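Local coordinates for extracellular solute-binding protein, family 7 (Colwellia psychrerythraea, PDB 4PET) that binds pyruvate together with a calcium ion in the periplasm and probably delivers it to a TRAP transporter in the membrane, at residues P39-F44 with L210-P215. Sequence-based numbering, arbitrary orientation.
With CA (calcium ion), chain E; PYR (pyruvic acid), chain D.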
# COMPACT_ATOMS: atom_id res chain seq x y z
N PRO A 39 -10.60 -22.36 -10.15
CA PRO A 39 -10.94 -22.65 -8.75
C PRO A 39 -9.68 -22.69 -7.87
O PRO A 39 -8.62 -23.05 -8.36
CB PRO A 39 -11.59 -24.04 -8.85
CG PRO A 39 -11.02 -24.64 -10.08
CD PRO A 39 -10.90 -23.49 -11.04
N ASN A 40 -9.81 -22.33 -6.59
CA ASN A 40 -8.67 -22.32 -5.66
C ASN A 40 -7.44 -21.61 -6.21
O ASN A 40 -6.32 -22.12 -6.07
CB ASN A 40 -8.25 -23.74 -5.30
CG ASN A 40 -9.41 -24.57 -4.82
OD1 ASN A 40 -9.68 -25.64 -5.36
ND2 ASN A 40 -10.09 -24.09 -3.79
N PHE A 41 -7.63 -20.47 -6.86
CA PHE A 41 -6.53 -19.76 -7.47
C PHE A 41 -5.95 -18.92 -6.36
O PHE A 41 -6.68 -18.16 -5.72
CB PHE A 41 -7.01 -18.87 -8.60
CG PHE A 41 -5.92 -18.39 -9.51
CD1 PHE A 41 -5.23 -17.23 -9.23
CD2 PHE A 41 -5.58 -19.12 -10.64
CE1 PHE A 41 -4.22 -16.79 -10.07
CE2 PHE A 41 -4.56 -18.70 -11.48
CZ PHE A 41 -3.88 -17.53 -11.19
N PRO A 42 -4.64 -19.07 -6.09
CA PRO A 42 -4.15 -18.32 -4.92
C PRO A 42 -4.09 -16.82 -5.15
O PRO A 42 -3.94 -16.39 -6.31
CB PRO A 42 -2.75 -18.90 -4.65
CG PRO A 42 -2.40 -19.77 -5.84
CD PRO A 42 -3.68 -20.07 -6.60
N ILE A 43 -4.22 -16.06 -4.06
CA ILE A 43 -4.09 -14.60 -4.04
C ILE A 43 -5.31 -13.97 -4.68
O ILE A 43 -6.07 -13.27 -4.00
CB ILE A 43 -2.80 -14.09 -4.70
CG1 ILE A 43 -1.57 -14.81 -4.09
CG2 ILE A 43 -2.65 -12.56 -4.50
CD1 ILE A 43 -0.26 -14.32 -4.65
N PHE A 44 -5.53 -14.24 -5.96
CA PHE A 44 -6.70 -13.62 -6.63
C PHE A 44 -8.00 -14.24 -6.10
O PHE A 44 -8.95 -13.54 -5.75
CB PHE A 44 -6.67 -13.79 -8.14
CG PHE A 44 -5.56 -13.05 -8.83
CD1 PHE A 44 -4.55 -12.45 -8.15
CD2 PHE A 44 -5.54 -12.98 -10.20
CE1 PHE A 44 -3.54 -11.79 -8.80
CE2 PHE A 44 -4.53 -12.30 -10.86
CZ PHE A 44 -3.53 -11.71 -10.16
N LEU A 210 4.90 -15.08 -22.90
CA LEU A 210 3.74 -14.60 -22.18
C LEU A 210 4.20 -13.86 -20.97
O LEU A 210 5.34 -14.03 -20.51
CB LEU A 210 2.81 -15.75 -21.77
CG LEU A 210 3.34 -16.82 -20.80
CD1 LEU A 210 3.28 -16.38 -19.34
CD2 LEU A 210 2.53 -18.08 -21.00
N GLU A 211 3.31 -13.04 -20.43
CA GLU A 211 3.52 -12.54 -19.09
C GLU A 211 2.27 -12.87 -18.30
O GLU A 211 1.17 -13.03 -18.87
CB GLU A 211 3.89 -11.05 -19.11
CG GLU A 211 2.80 -10.08 -19.53
CD GLU A 211 1.83 -9.82 -18.38
OE1 GLU A 211 0.62 -10.00 -18.57
OE2 GLU A 211 2.29 -9.46 -17.27
N TRP A 212 2.43 -13.03 -17.00
CA TRP A 212 1.27 -13.22 -16.15
C TRP A 212 1.33 -12.20 -15.00
O TRP A 212 0.77 -11.12 -15.16
CB TRP A 212 1.12 -14.67 -15.69
CG TRP A 212 0.05 -14.86 -14.70
CD1 TRP A 212 0.18 -15.29 -13.41
CD2 TRP A 212 -1.34 -14.59 -14.89
NE1 TRP A 212 -1.03 -15.30 -12.79
CE2 TRP A 212 -1.99 -14.87 -13.67
CE3 TRP A 212 -2.10 -14.14 -15.98
CZ2 TRP A 212 -3.36 -14.73 -13.51
CZ3 TRP A 212 -3.46 -13.99 -15.81
CH2 TRP A 212 -4.08 -14.28 -14.58
N VAL A 213 2.05 -12.50 -13.92
CA VAL A 213 2.18 -11.55 -12.81
C VAL A 213 3.61 -11.35 -12.33
O VAL A 213 4.16 -10.24 -12.36
CB VAL A 213 1.29 -11.97 -11.62
CG1 VAL A 213 1.57 -11.06 -10.42
CG2 VAL A 213 -0.20 -11.90 -12.03
N GLY A 214 4.22 -12.44 -11.88
CA GLY A 214 5.49 -12.36 -11.20
C GLY A 214 5.68 -13.57 -10.31
O GLY A 214 4.94 -14.55 -10.40
N PRO A 215 6.68 -13.50 -9.43
CA PRO A 215 7.03 -14.63 -8.57
C PRO A 215 5.90 -15.06 -7.66
O PRO A 215 5.86 -16.21 -7.21
CB PRO A 215 8.20 -14.08 -7.74
CG PRO A 215 8.75 -12.98 -8.49
CD PRO A 215 7.63 -12.38 -9.32
CA CA E . 0.08 -9.18 -16.32
C PYR D . -3.01 -10.27 -16.21
O PYR D . -2.00 -10.24 -17.04
OXT PYR D . -4.13 -10.74 -16.68
CA PYR D . -2.85 -9.90 -14.85
O3 PYR D . -1.79 -9.25 -14.45
CB PYR D . -3.86 -10.29 -13.82
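Trp212 and Phe41 each set CG opposite the backbone nitrogen (chi1 174° and -164°), and these torsions carry the two ring systems across the gap between backbones, where they slide past one another in opposite directions. Phe41 arrives with CZ 3.7 Å from Trp212 CZ2, and the indole NE1 lies near the plane of the phenyl ring at its edge. From the first turn of helix 44-58, Phe44 CE2 comes within 3.8 Å of Trp212 CZ2; here the rings meet obliquely, planes at 42°. Phe44 CZ touches Val213 CG2 at 3.8 Å. The three aromatic side chains thus bridge the loops of 39-44 and 210-215 through carbon contacts.

The pocket beside them illustrates how a solute-binding protein of the TRAP family divides the work of recognition. Phe44 and Trp212 line the pyruvate, while Phe41 packs on the indole. The methyl CB of pyruvate lies at the edge of the Phe44 ring, 3.6 Å from Phe44 CE2, and the indole lies against the carboxylate as well, Trp212 CZ3 being 3.4 Å from pyruvate OXT. Along the polar side of the ligand, calcium takes both carboxylate oxygens of Glu211, the backbone Trp212 O at 2.4 Å, and pyruvate O and O3; Gln153 and Glu236 complete the site, while Arg174 hydrogen-bonds to the ligand. Trp212 therefore serves both halves, its carbonyl binding metal and its ring covering substrate. An alanine here would keep the carbonyl ligand but would probably leave pyruvate without its indole cover, the Phe44 edge still against the methyl, and deprive Phe41 and Phe44 of their shared partner. The chemistry is consistent with selection of a small 2-oxo acid: calcium chelates one carboxylate oxygen and the keto oxygen, its charge probably offsetting the carboxylate's and polarising the keto group, and aromatic carbon receives the methyl.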